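Local coordinates for IS607 family transposase IS1535 (Mycobacterium tuberculosis, PDB 6DGB), which probably carries out DNA strand exchange as a serine-recombinase-type transposase, of which this crystal holds the C-terminal catalytic domain, during movement of the insertion sequence, at residues 4-9 against 38-43. Sequence-based numbering, arbitrary orientation.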
loop_
_atom_site.group_PDB
_atom_site.type_symbol
_atom_site.label_atom_id
_atom_site.label_comp_id
_atom_site.label_asym_id
_atom_site.label_seq_id
_atom_site.Cartn_x
_atom_site.Cartn_y
_atom_site.Cartn_z
ATOM N N LEU A 4 9.209 -1.017 -18.217
ATOM C CA LEU A 4 8.368 0.156 -18.290
ATOM C C LEU A 4 7.002 -0.364 -17.894
ATOM O O LEU A 4 6.594 -1.414 -18.388
ATOM C CB LEU A 4 8.376 0.790 -19.669
ATOM C CG LEU A 4 9.738 1.176 -20.272
ATOM C CD1 LEU A 4 9.550 1.894 -21.587
ATOM C CD2 LEU A 4 10.556 2.048 -19.350
ATOM N N TYR A 5 6.353 0.294 -16.913
ATOM C CA TYR A 5 5.072 -0.164 -16.389
ATOM C C TYR A 5 3.986 0.934 -16.390
ATOM O O TYR A 5 4.190 2.028 -15.868
ATOM C CB TYR A 5 5.286 -0.789 -15.001
ATOM C CG TYR A 5 4.024 -1.285 -14.335
ATOM C CD1 TYR A 5 3.562 -2.583 -14.545
ATOM C CD2 TYR A 5 3.317 -0.477 -13.450
ATOM C CE1 TYR A 5 2.401 -3.046 -13.931
ATOM C CE2 TYR A 5 2.161 -0.934 -12.817
ATOM C CZ TYR A 5 1.709 -2.222 -13.056
ATOM O OH TYR A 5 0.573 -2.658 -12.418
ATOM N N ALA A 6 2.827 0.612 -16.992
ATOM C CA ALA A 6 1.635 1.461 -17.145
ATOM C C ALA A 6 0.438 0.805 -16.483
ATOM O O ALA A 6 0.225 -0.396 -16.649
ATOM C CB ALA A 6 1.337 1.679 -18.624
ATOM N N ARG A 7 -0.340 1.588 -15.729
ATOM C CA ARG A 7 -1.558 1.099 -15.071
ATOM C C ARG A 7 -2.742 2.041 -15.246
ATOM O O ARG A 7 -2.584 3.260 -15.326
ATOM C CB ARG A 7 -1.351 0.737 -13.574
ATOM C CG ARG A 7 -2.485 -0.134 -12.991
ATOM C CD ARG A 7 -2.547 -0.193 -11.481
ATOM N NE ARG A 7 -2.303 1.094 -10.832
ATOM C CZ ARG A 7 -3.236 1.995 -10.545
ATOM N NH1 ARG A 7 -4.514 1.753 -10.821
ATOM N NH2 ARG A 7 -2.902 3.142 -9.965
ATOM N N VAL A 8 -3.933 1.438 -15.286
ATOM C CA VAL A 8 -5.230 2.087 -15.365
ATOM C C VAL A 8 -6.266 1.271 -14.504
ATOM O O VAL A 8 -6.142 0.046 -14.386
ATOM C CB VAL A 8 -5.565 2.324 -16.859
ATOM C CG1 VAL A 8 -6.918 1.775 -17.277
ATOM C CG2 VAL A 8 -5.399 3.792 -17.229
ATOM N N SER A 9 -7.213 1.968 -13.838
ATOM C CA SER A 9 -8.223 1.351 -12.951
ATOM C C SER A 9 -9.307 0.538 -13.666
ATOM O O SER A 9 -9.563 -0.610 -13.285
ATOM C CB SER A 9 -8.883 2.397 -12.056
ATOM O OG SER A 9 -8.030 2.789 -10.995
ATOM N N VAL A 38 7.447 -3.454 -21.975
ATOM C CA VAL A 38 6.527 -2.320 -21.833
ATOM C C VAL A 38 5.167 -2.939 -21.357
ATOM O O VAL A 38 4.410 -3.498 -22.153
ATOM C CB VAL A 38 6.467 -1.297 -22.974
ATOM C CG1 VAL A 38 6.095 -1.932 -24.306
ATOM C CG2 VAL A 38 5.552 -0.130 -22.617
ATOM N N VAL A 39 4.953 -2.937 -20.021
ATOM C CA VAL A 39 3.849 -3.629 -19.355
ATOM C C VAL A 39 2.657 -2.737 -19.076
ATOM O O VAL A 39 2.772 -1.786 -18.313
ATOM C CB VAL A 39 4.315 -4.355 -18.054
ATOM C CG1 VAL A 39 3.149 -5.053 -17.360
ATOM C CG2 VAL A 39 5.457 -5.328 -18.329
ATOM N N CYS A 40 1.492 -3.101 -19.626
ATOM C CA CYS A 40 0.241 -2.380 -19.437
ATOM C C CYS A 40 -0.656 -3.234 -18.591
ATOM O O CYS A 40 -0.877 -4.397 -18.930
ATOM C CB CYS A 40 -0.402 -2.067 -20.783
ATOM S SG CYS A 40 0.560 -0.938 -21.823
ATOM N N GLU A 41 -1.201 -2.673 -17.518
ATOM C CA GLU A 41 -2.078 -3.401 -16.627
ATOM C C GLU A 41 -3.363 -2.618 -16.365
ATOM O O GLU A 41 -3.339 -1.389 -16.313
ATOM C CB GLU A 41 -1.303 -3.642 -15.309
ATOM C CG GLU A 41 -2.059 -4.306 -14.155
ATOM C CD GLU A 41 -1.309 -5.419 -13.440
ATOM O OE1 GLU A 41 -0.273 -5.125 -12.801
ATOM O OE2 GLU A 41 -1.778 -6.580 -13.485
ATOM N N VAL A 42 -4.486 -3.346 -16.177
ATOM C CA VAL A 42 -5.800 -2.818 -15.754
ATOM C C VAL A 42 -6.048 -3.440 -14.358
ATOM O O VAL A 42 -6.011 -4.669 -14.197
ATOM C CB VAL A 42 -6.971 -3.082 -16.742
ATOM C CG1 VAL A 42 -8.108 -2.081 -16.522
ATOM C CG2 VAL A 42 -6.499 -3.040 -18.191
ATOM N N GLY A 43 -6.183 -2.594 -13.353
ATOM C CA GLY A 43 -6.322 -3.076 -11.986
ATOM C C GLY A 43 -6.357 -1.974 -10.954
ATOM O O GLY A 43 -6.153 -0.804 -11.285
#
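Tyr5 and Glu41 meet through their side chains on one face of a parallel strand pair. The Tyr5 side chain leaves its strand on that face. With CG anti to the backbone N (chi1 179°), it rises from the sheet and runs forward along the strand, leaning only slightly toward the neighbouring one. Tyr5 CD1 packs obliquely against Val39 CG1 at 3.8 Å. CE1 and CZ come near Glu41 OE1 and, slightly farther off, Glu41 CB. Tyr5 OH donates a hydrogen bond of 2.6 Å to Glu41 OE1, which lies near the ring plane and uses its anti lone pair. The carboxylate is turned 74° from the ring. Lys52 N holds OE2. On the same face, Arg7 NH1 donates a hydrogen bond of 3.1 Å to Gly43 O, while NE and NH2 bond to the carbonyls of Arg72 and Asp71. The backbone ladder runs Val39 N to Leu4 O, Ala6 N to Val39 O, Glu41 N to Ala6 O, Val8 N to Glu41 O and Gly43 N to Val8 O. Opposite, Ala6 and Cys40 pack against Leu17 of helix 14-30. Strand 3-8, this helix and strand 37-42 form a beta-alpha-beta crossover unit of the resolvase-type catalytic domain.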